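Local coordinates for protein methylaspartate ammonia-lyase (Citrobacter amalonaticus, PDB 1KKR) that catalyses the reversible, magnesium-dependent elimination of ammonia from L-threo-3-methylaspartate to give mesaconate, at residues Thr234-Val239 against Tyr271-Val276; Lys303-Glu308 against Cys325-Ile330; Glu354-Gly359 against Pro380-Ile385. All blocks are in the same frame, centred on the assembly; numbering follows the deposited sequence.

In the fold
All three contacts pair parallel strands next to each other in the TIM-barrel domain of this enolase-like enzyme, and all three are largely buried. Strand 270-273 of interaction 1 borders strand 303-306 of interaction 2, whose other strand, 327-330, borders strand 354-357 of interaction 3. Interactions 1 and 2 are charged at their C-terminal ends, where Asp238, Glu273 and Asp307 share one magnesium ion, whereas interaction 3 holds no metal and offers the substrate methyl group a carbonyl oxygen and a leucine. Polar bonds also run across the barrel interior: Arg382 reaches His236, and Glu354 reaches Tyr271 and Lys303. The most exposed residue, Met381, lies at the opposite end of the strands.

Interaction 1. Residues Thr234-Val239 against Tyr271-Val276; sequences TLHIDV and YIEGPV. With MG (magnesium ion), chain C; 2AS ((2S,3S)-3-methyl-aspartic acid), chain E.
Asp238 and Glu273, bridged neighbours on adjacent parallel strands of the TIM barrel, each give one carboxylate oxygen to the magnesium ion at the strands' C-terminal ends: Asp238 OD2 lies 2.1 Å from the metal and Glu273 OE2 2.2 Å. Both side chains leave with CG anti to the backbone N (chi1 -167° and 173°), which brings the two carboxylates into a stack, their planes 23° apart. Asp238 OD2 and Glu273 OE2 are only 3.3 Å apart, a closeness that the shared cation probably offsets. Asp307, a substrate carboxylate oxygen and two waters complete six ligands.

The second oxygen of each acid is held as well. Asp238 OD1 accepts from Tyr240 N and a metal-bound water, while Glu273 OE1 takes a bond from His236 NE2 at 2.8 Å on its anti lone pair, near the imidazole plane. His236 ND1 in turn meets Arg382. Tyr271 CB sits over one face of the imidazole, and Thr234 CG2 rests 3.6 Å from Tyr271 CD1. On the opposite face of the sheet, toward the helices, branched Ile237 and Ile272 pack; Val239, just beyond its strand, adds CG2 against Ile272 CG2 (4.0 Å). The hydrogen-bonded chain from Arg382 through His236 probably fixes the rotation of the Glu273 carboxylate and tempers its negative charge as a metal ligand.

Interaction 2. Residues Lys303-Glu308 against Cys325-Ile330; sequences KIVADE and CHMVQI. With MG (magnesium ion), chain C; 2AS ((2S,3S)-3-methyl-aspartic acid), chain E.
Asp307 and Gln329 run side by side into the active site, each with CG anti to the backbone N. The short aspartate stops at the metal, its OD2 2.2 Å from the magnesium ion; the longer glutamine stays extended (chi2 -177°), which carries NE2 far enough to donate to substrate OD1 at 3.1 Å. Asp307 OD2 and Gln329 NE2 come within 3.3 Å, but the angle is too poor for a hydrogen bond. Gly359 N on Gln329 OE1 helps fix which way the amide faces, and Lys331, the proton acceptor, forms a salt bridge with Asp307 OD1. Glu308 bends at chi2 (70°) and reaches the metal through water: its OE1 accepts from one bound water at 2.5 Å and its OE2 from the other at 2.6 Å.

The strands open and close a beta-alpha-beta crossover of the TIM barrel, with helix 313-321 between them. Toward the helical layer, the small Ala306 suits a place where its CB meets both Cys325 SG (3.7 Å) and Val328 CG1. Inside the barrel, Val305 CG2 lies 3.7 Å from the selenium of selenomethionine Met327. At the N-terminal end, Lys303 crosses His326 at about a right angle, its CG over one ring face in a CH-pi contact, 3.8 Å from the centroid, while NZ goes on to Tyr271 and Glu354.

Interaction 3. Residues Glu354-Gly359 against Pro380-Ile385; sequences EAYQGG and PMRMLI. With 2AS ((2S,3S)-3-methyl-aspartic acid), chain E.
Gln357 N donates to Arg382 O at 2.8 Å, and Gln357 O accepts from Leu384 N at 3.0 Å, so one residue of strand 354-357 grips the neighbouring strand before and after Met383. Nearer the N-terminal end, Ala355 O accepts from Met381 N at 2.9 Å and takes a weak second bond from Arg382 N. The parallel pair closes a beta-alpha-beta crossover of the barrel, with helix 365-378 between the strands.

The charged side chains find their partners across the barrel. Glu354 bonds to Tyr271 OH and forms a salt bridge with Lys303, and Arg382 holds His236 ND1 while making a cation-pi contact with Tyr271. On the opposite face, Gln357 sends its NE2 to Cys371 O of the crossover helix. Its OE1 is buried without a polar partner, 3.7 Å from Pro380 CG.

Tyr356 leaves its strand with CG anti to the backbone N (chi1 158°), which lays one ring edge along the neighbouring backbone, with Arg382 O and Leu384 N near its plane. The ring also meets His236 edge-to-face, and Tyr356 OH lies 3.6 Å from Leu384 CD1. Beyond it the strand gives way to two glycines. A side chain at Gly358 would run into the Tyr356 ring; its CA lies 3.6 Å from Leu384 CB. Gly359 adopts a backbone conformation (phi 138°) that other residues seldom reach.

This conformation places Gly359 O 3.5 Å from C4 of the substrate, its methyl carbon, while Leu384 CD2 lies 3.9 Å from the same atom. An apolar leucine suits this place, and the contact probably helps accommodate the methyl group that distinguishes 3-methylaspartate from aspartate.

Interaction 1. Residues Thr234-Val239 against Tyr271-Val276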
loop_
_atom_site.group_PDB
_atom_site.type_symbol
_atom_site.label_atom_id
_atom_site.label_comp_id
_atom_site.label_asym_id
_atom_site.label_seq_id
_atom_site.Cartn_x
_atom_site.Cartn_y
_atom_site.Cartn_z
ATOM N N THR A 234 4.439 -15.905 -16.288
ATOM C CA THR A 234 3.180 -16.237 -16.929
ATOM C C THR A 234 2.382 -14.992 -17.200
ATOM O O THR A 234 2.384 -14.039 -16.386
ATOM C CB THR A 234 2.373 -17.150 -16.021
ATOM O OG1 THR A 234 2.933 -18.459 -16.044
ATOM C CG2 THR A 234 0.941 -17.355 -16.513
ATOM N N LEU A 235 1.657 -15.021 -18.315
ATOM C CA LEU A 235 0.804 -13.911 -18.680
ATOM C C LEU A 235 -0.635 -14.268 -18.287
ATOM O O LEU A 235 -1.088 -15.367 -18.540
ATOM C CB LEU A 235 0.879 -13.626 -20.156
ATOM C CG LEU A 235 2.296 -13.519 -20.703
ATOM C CD1 LEU A 235 2.105 -13.109 -22.199
ATOM C CD2 LEU A 235 3.099 -12.523 -19.922
ATOM N N HIS A 236 -1.314 -13.322 -17.641
ATOM C CA HIS A 236 -2.689 -13.457 -17.118
ATOM C C HIS A 236 -3.390 -12.103 -17.392
ATOM O O HIS A 236 -2.983 -11.074 -16.891
ATOM C CB HIS A 236 -2.624 -13.849 -15.629
ATOM C CG HIS A 236 -3.954 -14.088 -14.975
ATOM N ND1 HIS A 236 -4.134 -15.041 -13.995
ATOM C CD2 HIS A 236 -5.163 -13.503 -15.156
ATOM C CE1 HIS A 236 -5.405 -15.052 -13.620
ATOM N NE2 HIS A 236 -6.052 -14.119 -14.301
ATOM N N ILE A 237 -4.405 -12.137 -18.252
ATOM C CA ILE A 237 -5.071 -10.977 -18.761
ATOM C C ILE A 237 -6.580 -11.159 -18.637
ATOM O O ILE A 237 -7.137 -12.138 -19.070
ATOM C CB ILE A 237 -4.699 -10.761 -20.245
ATOM C CG1 ILE A 237 -3.308 -10.173 -20.392
ATOM C CG2 ILE A 237 -5.623 -9.716 -20.879
ATOM C CD1 ILE A 237 -2.784 -10.213 -21.835
ATOM N N ASP A 238 -7.220 -10.194 -17.998
ATOM C CA ASP A 238 -8.648 -10.245 -17.739
ATOM C C ASP A 238 -9.369 -9.441 -18.781
ATOM O O ASP A 238 -9.064 -8.266 -18.997
ATOM C CB ASP A 238 -8.912 -9.677 -16.343
ATOM C CG ASP A 238 -10.311 -9.966 -15.822
ATOM O OD1 ASP A 238 -11.267 -10.248 -16.587
ATOM O OD2 ASP A 238 -10.522 -9.895 -14.599
ATOM N N VAL A 239 -10.283 -10.106 -19.477
ATOM C CA VAL A 239 -11.011 -9.453 -20.580
ATOM C C VAL A 239 -12.478 -9.070 -20.264
ATOM O O VAL A 239 -13.214 -8.599 -21.160
ATOM C CB VAL A 239 -10.959 -10.242 -21.901
ATOM C CG1 VAL A 239 -9.542 -10.383 -22.410
ATOM C CG2 VAL A 239 -11.573 -11.552 -21.742
ATOM N N TYR A 271 -2.885 -17.071 -19.876
ATOM C CA TYR A 271 -4.174 -17.256 -19.207
ATOM C C TYR A 271 -5.082 -16.068 -19.561
ATOM O O TYR A 271 -4.667 -14.884 -19.498
ATOM C CB TYR A 271 -4.006 -17.281 -17.687
ATOM C CG TYR A 271 -3.480 -18.589 -17.061
ATOM C CD1 TYR A 271 -2.196 -19.034 -17.298
ATOM C CD2 TYR A 271 -4.275 -19.341 -16.238
ATOM C CE1 TYR A 271 -1.717 -20.187 -16.735
ATOM C CE2 TYR A 271 -3.822 -20.497 -15.687
ATOM C CZ TYR A 271 -2.521 -20.918 -15.935
ATOM O OH TYR A 271 -2.041 -22.093 -15.403
ATOM N N ILE A 272 -6.329 -16.390 -19.891
ATOM C CA ILE A 272 -7.313 -15.391 -20.246
ATOM C C ILE A 272 -8.460 -15.559 -19.234
ATOM O O ILE A 272 -9.113 -16.590 -19.149
ATOM C CB ILE A 272 -7.823 -15.569 -21.673
ATOM C CG1 ILE A 272 -6.730 -15.353 -22.744
ATOM C CG2 ILE A 272 -9.034 -14.677 -21.901
ATOM C CD1 ILE A 272 -6.006 -14.076 -22.802
ATOM N N GLU A 273 -8.680 -14.516 -18.455
ATOM C CA GLU A 273 -9.709 -14.526 -17.421
ATOM C C GLU A 273 -10.939 -13.846 -17.981
ATOM O O GLU A 273 -10.843 -12.830 -18.691
ATOM C CB GLU A 273 -9.211 -13.787 -16.164
ATOM C CG GLU A 273 -10.262 -13.595 -15.070
ATOM C CD GLU A 273 -9.746 -13.085 -13.740
ATOM O OE1 GLU A 273 -8.535 -13.108 -13.498
ATOM O OE2 GLU A 273 -10.587 -12.718 -12.889
ATOM N N GLY A 274 -12.079 -14.434 -17.644
ATOM C CA GLY A 274 -13.402 -13.897 -17.910
ATOM C C GLY A 274 -13.733 -13.690 -19.364
ATOM O O GLY A 274 -14.164 -12.618 -19.775
ATOM N N PRO A 275 -13.471 -14.697 -20.163
ATOM C CA PRO A 275 -13.616 -14.546 -21.587
ATOM C C PRO A 275 -15.022 -14.130 -22.028
ATOM O O PRO A 275 -15.125 -13.338 -22.991
ATOM C CB PRO A 275 -13.242 -15.947 -22.102
ATOM C CG PRO A 275 -13.525 -16.882 -20.975
ATOM C CD PRO A 275 -12.963 -16.042 -19.831
ATOM N N VAL A 276 -16.049 -14.682 -21.388
ATOM C CA VAL A 276 -17.432 -14.360 -21.715
ATOM C C VAL A 276 -18.149 -14.075 -20.394
ATOM O O VAL A 276 -17.611 -14.323 -19.304
ATOM C CB VAL A 276 -18.194 -15.487 -22.448
ATOM C CG1 VAL A 276 -17.466 -15.990 -23.648
ATOM C CG2 VAL A 276 -18.355 -16.669 -21.557
HETATM MG MG MG C . -11.668 -10.784 -13.134
HETATM C C 2AS E . -10.423 -5.873 -8.462
HETATM O O 2AS E . -9.435 -5.275 -8.028
HETATM C CA 2AS E . -10.469 -6.441 -9.896
HETATM N N 2AS E . -9.561 -5.752 -10.835
HETATM C CB 2AS E . -10.298 -7.992 -9.859
HETATM C CG 2AS E . -10.545 -8.615 -11.217
HETATM O OD1 2AS E . -10.792 -9.811 -11.364
HETATM C C4 2AS E . -8.962 -8.543 -9.366
HETATM O OD2 2AS E . -10.537 -7.874 -12.182
HETATM O OXT 2AS E . -11.392 -6.023 -7.712
HETATM O O HOH W 1 -12.923 -11.388 -14.768
HETATM O O HOH W 2 -13.185 -9.329 -13.419
#

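Interaction 2. Residues Lys303-Glu308 against Cys325-Ile330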
loop_
_atom_site.group_PDB
_atom_site.type_symbol
_atom_site.label_atom_id
_atom_site.label_comp_id
_atom_site.label_asym_id
_atom_site.label_seq_id
_atom_site.Cartn_x
_atom_site.Cartn_y
_atom_site.Cartn_z
ATOM N N LYS A 303 -4.904 -21.101 -21.373
ATOM C CA LYS A 303 -5.901 -21.521 -20.384
ATOM C C LYS A 303 -6.916 -20.401 -20.092
ATOM O O LYS A 303 -6.657 -19.194 -20.295
ATOM C CB LYS A 303 -5.223 -21.961 -19.074
ATOM C CG LYS A 303 -4.485 -23.338 -19.075
ATOM C CD LYS A 303 -3.808 -23.520 -17.717
ATOM C CE LYS A 303 -2.976 -24.861 -17.543
ATOM N NZ LYS A 303 -1.638 -24.627 -16.842
ATOM N N ILE A 304 -8.061 -20.789 -19.576
ATOM C CA ILE A 304 -9.042 -19.795 -19.205
ATOM C C ILE A 304 -9.412 -19.879 -17.736
ATOM O O ILE A 304 -9.413 -20.947 -17.119
ATOM C CB ILE A 304 -10.339 -19.859 -20.056
ATOM C CG1 ILE A 304 -11.088 -21.152 -19.813
ATOM C CG2 ILE A 304 -10.055 -19.450 -21.507
ATOM C CD1 ILE A 304 -12.498 -21.104 -20.429
ATOM N N VAL A 305 -9.769 -18.714 -17.227
ATOM C CA VAL A 305 -10.090 -18.496 -15.832
ATOM C C VAL A 305 -11.511 -17.926 -15.602
ATOM O O VAL A 305 -11.852 -16.860 -16.114
ATOM C CB VAL A 305 -9.140 -17.437 -15.203
ATOM C CG1 VAL A 305 -9.400 -17.312 -13.689
ATOM C CG2 VAL A 305 -7.651 -17.716 -15.472
ATOM N N ALA A 306 -12.298 -18.611 -14.774
ATOM C CA ALA A 306 -13.602 -18.113 -14.326
ATOM C C ALA A 306 -13.452 -17.019 -13.301
ATOM O O ALA A 306 -12.512 -17.036 -12.515
ATOM C CB ALA A 306 -14.388 -19.241 -13.726
ATOM N N ASP A 307 -14.364 -16.048 -13.290
ATOM C CA ASP A 307 -14.409 -15.096 -12.175
ATOM C C ASP A 307 -15.855 -14.716 -11.912
ATOM O O ASP A 307 -16.449 -15.182 -10.950
ATOM C CB ASP A 307 -13.500 -13.900 -12.491
ATOM C CG ASP A 307 -13.581 -12.749 -11.470
ATOM O OD1 ASP A 307 -14.071 -12.909 -10.335
ATOM O OD2 ASP A 307 -13.100 -11.622 -11.729
ATOM N N GLU A 308 -16.442 -13.892 -12.782
ATOM C CA GLU A 308 -17.837 -13.485 -12.604
ATOM C C GLU A 308 -18.751 -14.691 -12.538
ATOM O O GLU A 308 -18.643 -15.570 -13.366
ATOM C CB GLU A 308 -18.257 -12.601 -13.756
ATOM C CG GLU A 308 -17.665 -11.167 -13.736
ATOM C CD GLU A 308 -16.160 -11.007 -14.006
ATOM O OE1 GLU A 308 -15.640 -9.905 -13.637
ATOM O OE2 GLU A 308 -15.501 -11.897 -14.625
ATOM N N CYS A 325 -13.351 -24.941 -16.770
ATOM C CA CYS A 325 -12.241 -24.079 -17.108
ATOM C C CYS A 325 -11.029 -24.588 -16.337
ATOM O O CYS A 325 -11.161 -25.432 -15.474
ATOM C CB CYS A 325 -12.545 -22.636 -16.681
ATOM S SG CYS A 325 -13.006 -22.495 -14.955
ATOM N N HIS A 326 -9.857 -24.042 -16.608
ATOM C CA HIS A 326 -8.610 -24.515 -15.994
ATOM C C HIS A 326 -8.276 -23.939 -14.616
ATOM O O HIS A 326 -7.494 -24.544 -13.858
ATOM C CB HIS A 326 -7.477 -24.150 -16.937
ATOM C CG HIS A 326 -7.711 -24.608 -18.337
ATOM N ND1 HIS A 326 -7.535 -25.924 -18.724
ATOM C CD2 HIS A 326 -8.158 -23.946 -19.433
ATOM C CE1 HIS A 326 -7.833 -26.042 -20.005
ATOM N NE2 HIS A 326 -8.219 -24.861 -20.458
HETATM N N MSE A 327 -8.800 -22.732 -14.344
HETATM C CA MSE A 327 -8.579 -21.996 -13.092
HETATM C C MSE A 327 -9.845 -21.178 -12.714
HETATM O O MSE A 327 -10.568 -20.737 -13.585
HETATM C CB MSE A 327 -7.387 -21.026 -13.296
HETATM C CG MSE A 327 -6.866 -20.205 -12.068
HETATM SE SE MSE A 327 -5.560 -19.041 -12.685
HETATM C CE MSE A 327 -4.615 -19.369 -11.917
ATOM N N VAL A 328 -10.101 -20.984 -11.427
ATOM C CA VAL A 328 -11.221 -20.156 -10.974
ATOM C C VAL A 328 -10.695 -19.134 -9.997
ATOM O O VAL A 328 -9.831 -19.453 -9.142
ATOM C CB VAL A 328 -12.311 -20.938 -10.223
ATOM C CG1 VAL A 328 -13.059 -21.888 -11.146
ATOM C CG2 VAL A 328 -11.725 -21.673 -9.067
ATOM N N GLN A 329 -11.174 -17.902 -10.116
ATOM C CA GLN A 329 -10.796 -16.905 -9.126
ATOM C C GLN A 329 -11.653 -16.997 -7.885
ATOM O O GLN A 329 -12.832 -16.706 -7.934
ATOM C CB GLN A 329 -10.805 -15.447 -9.636
ATOM C CG GLN A 329 -10.322 -14.506 -8.523
ATOM C CD GLN A 329 -10.326 -12.981 -8.792
ATOM O OE1 GLN A 329 -10.217 -12.211 -7.833
ATOM N NE2 GLN A 329 -10.379 -12.561 -10.042
ATOM N N ILE A 330 -11.007 -17.272 -6.760
ATOM C CA ILE A 330 -11.617 -17.289 -5.461
ATOM C C ILE A 330 -11.435 -15.827 -5.008
ATOM O O ILE A 330 -10.383 -15.430 -4.501
ATOM C CB ILE A 330 -10.836 -18.267 -4.550
ATOM C CG1 ILE A 330 -10.809 -19.670 -5.169
ATOM C CG2 ILE A 330 -11.428 -18.275 -3.159
ATOM C CD1 ILE A 330 -9.897 -20.701 -4.442
HETATM MG MG MG C . -11.668 -10.784 -13.134
HETATM C C 2AS E . -10.423 -5.873 -8.462
HETATM O O 2AS E . -9.435 -5.275 -8.028
HETATM C CA 2AS E . -10.469 -6.441 -9.896
HETATM N N 2AS E . -9.561 -5.752 -10.835
HETATM C CB 2AS E . -10.298 -7.992 -9.859
HETATM C CG 2AS E . -10.545 -8.615 -11.217
HETATM O OD1 2AS E . -10.792 -9.811 -11.364
HETATM C C4 2AS E . -8.962 -8.543 -9.366
HETATM O OD2 2AS E . -10.537 -7.874 -12.182
HETATM O OXT 2AS E . -11.392 -6.023 -7.712
HETATM O O HOH W 2 -13.185 -9.329 -13.419
HETATM O O HOH W 1 -12.923 -11.388 -14.768
#

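Interaction 3. Residues Glu354-Gly359 against Pro380-Ile385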
loop_
_atom_site.group_PDB
_atom_site.type_symbol
_atom_site.label_atom_id
_atom_site.label_comp_id
_atom_site.label_asym_id
_atom_site.label_seq_id
_atom_site.Cartn_x
_atom_site.Cartn_y
_atom_site.Cartn_z
ATOM N N GLU A 354 -7.164 -25.531 -10.878
ATOM C CA GLU A 354 -6.163 -24.606 -10.401
ATOM C C GLU A 354 -6.930 -23.499 -9.618
ATOM O O GLU A 354 -7.860 -22.872 -10.140
ATOM C CB GLU A 354 -5.311 -23.978 -11.541
ATOM C CG GLU A 354 -4.545 -24.954 -12.458
ATOM C CD GLU A 354 -3.745 -24.255 -13.537
ATOM O OE1 GLU A 354 -3.543 -23.039 -13.493
ATOM O OE2 GLU A 354 -3.275 -24.926 -14.463
ATOM N N ALA A 355 -6.500 -23.246 -8.389
ATOM C CA ALA A 355 -7.084 -22.196 -7.527
ATOM C C ALA A 355 -6.255 -20.920 -7.548
ATOM O O ALA A 355 -5.083 -20.964 -7.311
ATOM C CB ALA A 355 -7.194 -22.722 -6.105
ATOM N N TYR A 356 -6.884 -19.812 -7.902
ATOM C CA TYR A 356 -6.296 -18.507 -7.923
ATOM C C TYR A 356 -6.974 -17.760 -6.780
ATOM O O TYR A 356 -8.203 -17.488 -6.834
ATOM C CB TYR A 356 -6.693 -17.881 -9.234
ATOM C CG TYR A 356 -6.647 -16.371 -9.316
ATOM C CD1 TYR A 356 -5.775 -15.638 -8.530
ATOM C CD2 TYR A 356 -7.464 -15.685 -10.216
ATOM C CE1 TYR A 356 -5.724 -14.239 -8.623
ATOM C CE2 TYR A 356 -7.408 -14.287 -10.336
ATOM C CZ TYR A 356 -6.550 -13.570 -9.524
ATOM O OH TYR A 356 -6.446 -12.189 -9.563
ATOM N N GLN A 357 -6.197 -17.515 -5.719
ATOM C CA GLN A 357 -6.702 -16.866 -4.534
ATOM C C GLN A 357 -6.550 -15.367 -4.880
ATOM O O GLN A 357 -5.456 -14.821 -4.791
ATOM C CB GLN A 357 -5.894 -17.231 -3.278
ATOM C CG GLN A 357 -6.628 -16.959 -1.948
ATOM C CD GLN A 357 -5.758 -17.262 -0.786
ATOM O OE1 GLN A 357 -5.444 -18.422 -0.537
ATOM N NE2 GLN A 357 -5.279 -16.208 -0.105
ATOM N N GLY A 358 -7.626 -14.743 -5.348
ATOM C CA GLY A 358 -7.537 -13.370 -5.863
ATOM C C GLY A 358 -8.032 -12.417 -4.766
ATOM O O GLY A 358 -7.572 -12.466 -3.619
ATOM N N GLY A 359 -9.015 -11.594 -5.101
ATOM C CA GLY A 359 -9.423 -10.519 -4.216
ATOM C C GLY A 359 -9.690 -9.238 -4.966
ATOM O O GLY A 359 -10.150 -9.249 -6.115
ATOM N N PRO A 380 -2.823 -22.450 -2.928
ATOM C CA PRO A 380 -3.420 -22.154 -4.225
ATOM C C PRO A 380 -2.277 -22.067 -5.210
ATOM O O PRO A 380 -1.150 -21.879 -4.807
ATOM C CB PRO A 380 -3.970 -20.735 -4.044
ATOM C CG PRO A 380 -3.150 -20.168 -2.841
ATOM C CD PRO A 380 -2.842 -21.306 -2.002
HETATM N N MSE A 381 -2.576 -22.055 -6.485
HETATM C CA MSE A 381 -1.535 -21.982 -7.502
HETATM C C MSE A 381 -1.105 -20.537 -7.834
HETATM O O MSE A 381 -0.029 -20.295 -8.414
HETATM C CB MSE A 381 -2.079 -22.702 -8.749
HETATM C CG MSE A 381 -1.471 -24.290 -9.129
HETATM SE SE MSE A 381 -0.206 -23.534 -10.383
HETATM C CE MSE A 381 -1.330 -23.758 -11.688
ATOM N N ARG A 382 -1.920 -19.583 -7.390
ATOM C CA ARG A 382 -1.732 -18.179 -7.701
ATOM C C ARG A 382 -2.443 -17.345 -6.650
ATOM O O ARG A 382 -3.484 -17.778 -6.146
ATOM C CB ARG A 382 -2.375 -17.903 -9.059
ATOM C CG ARG A 382 -1.996 -16.601 -9.712
ATOM C CD ARG A 382 -2.461 -16.501 -11.175
ATOM N NE ARG A 382 -1.731 -17.529 -11.919
ATOM C CZ ARG A 382 -1.876 -17.934 -13.175
ATOM N NH1 ARG A 382 -2.714 -17.412 -14.041
ATOM N NH2 ARG A 382 -1.117 -18.940 -13.562
HETATM N N MSE A 383 -1.848 -16.202 -6.322
HETATM C CA MSE A 383 -2.391 -15.200 -5.371
HETATM C C MSE A 383 -2.222 -13.798 -5.977
HETATM O O MSE A 383 -1.146 -13.390 -6.439
HETATM C CB MSE A 383 -1.678 -15.271 -4.006
HETATM C CG MSE A 383 -2.162 -14.255 -2.956
HETATM SE SE MSE A 383 -1.518 -14.664 -1.258
HETATM C CE MSE A 383 -2.485 -14.918 -0.897
ATOM N N LEU A 384 -3.319 -13.050 -5.931
ATOM C CA LEU A 384 -3.344 -11.626 -6.293
ATOM C C LEU A 384 -2.533 -10.797 -5.363
ATOM O O LEU A 384 -2.687 -10.843 -4.156
ATOM C CB LEU A 384 -4.775 -11.133 -6.325
ATOM C CG LEU A 384 -4.968 -9.650 -6.677
ATOM C CD1 LEU A 384 -4.537 -9.497 -8.126
ATOM C CD2 LEU A 384 -6.437 -9.238 -6.508
ATOM N N ILE A 385 -1.701 -9.974 -5.967
ATOM C CA ILE A 385 -1.041 -8.916 -5.256
ATOM C C ILE A 385 -2.102 -7.834 -4.966
ATOM O O ILE A 385 -2.746 -7.275 -5.872
ATOM C CB ILE A 385 0.146 -8.397 -6.087
ATOM C CG1 ILE A 385 1.173 -9.495 -6.141
ATOM C CG2 ILE A 385 0.817 -7.206 -5.482
ATOM C CD1 ILE A 385 2.201 -9.352 -7.247
HETATM C C 2AS E . -10.423 -5.873 -8.462
HETATM O O 2AS E . -9.435 -5.275 -8.028
HETATM C CA 2AS E . -10.469 -6.441 -9.896
HETATM N N 2AS E . -9.561 -5.752 -10.835
HETATM C CB 2AS E . -10.298 -7.992 -9.859
HETATM C CG 2AS E . -10.545 -8.615 -11.217
HETATM O OD1 2AS E . -10.792 -9.811 -11.364
HETATM C C4 2AS E . -8.962 -8.543 -9.366
HETATM O OD2 2AS E . -10.537 -7.874 -12.182
HETATM O OXT 2AS E . -11.392 -6.023 -7.712
#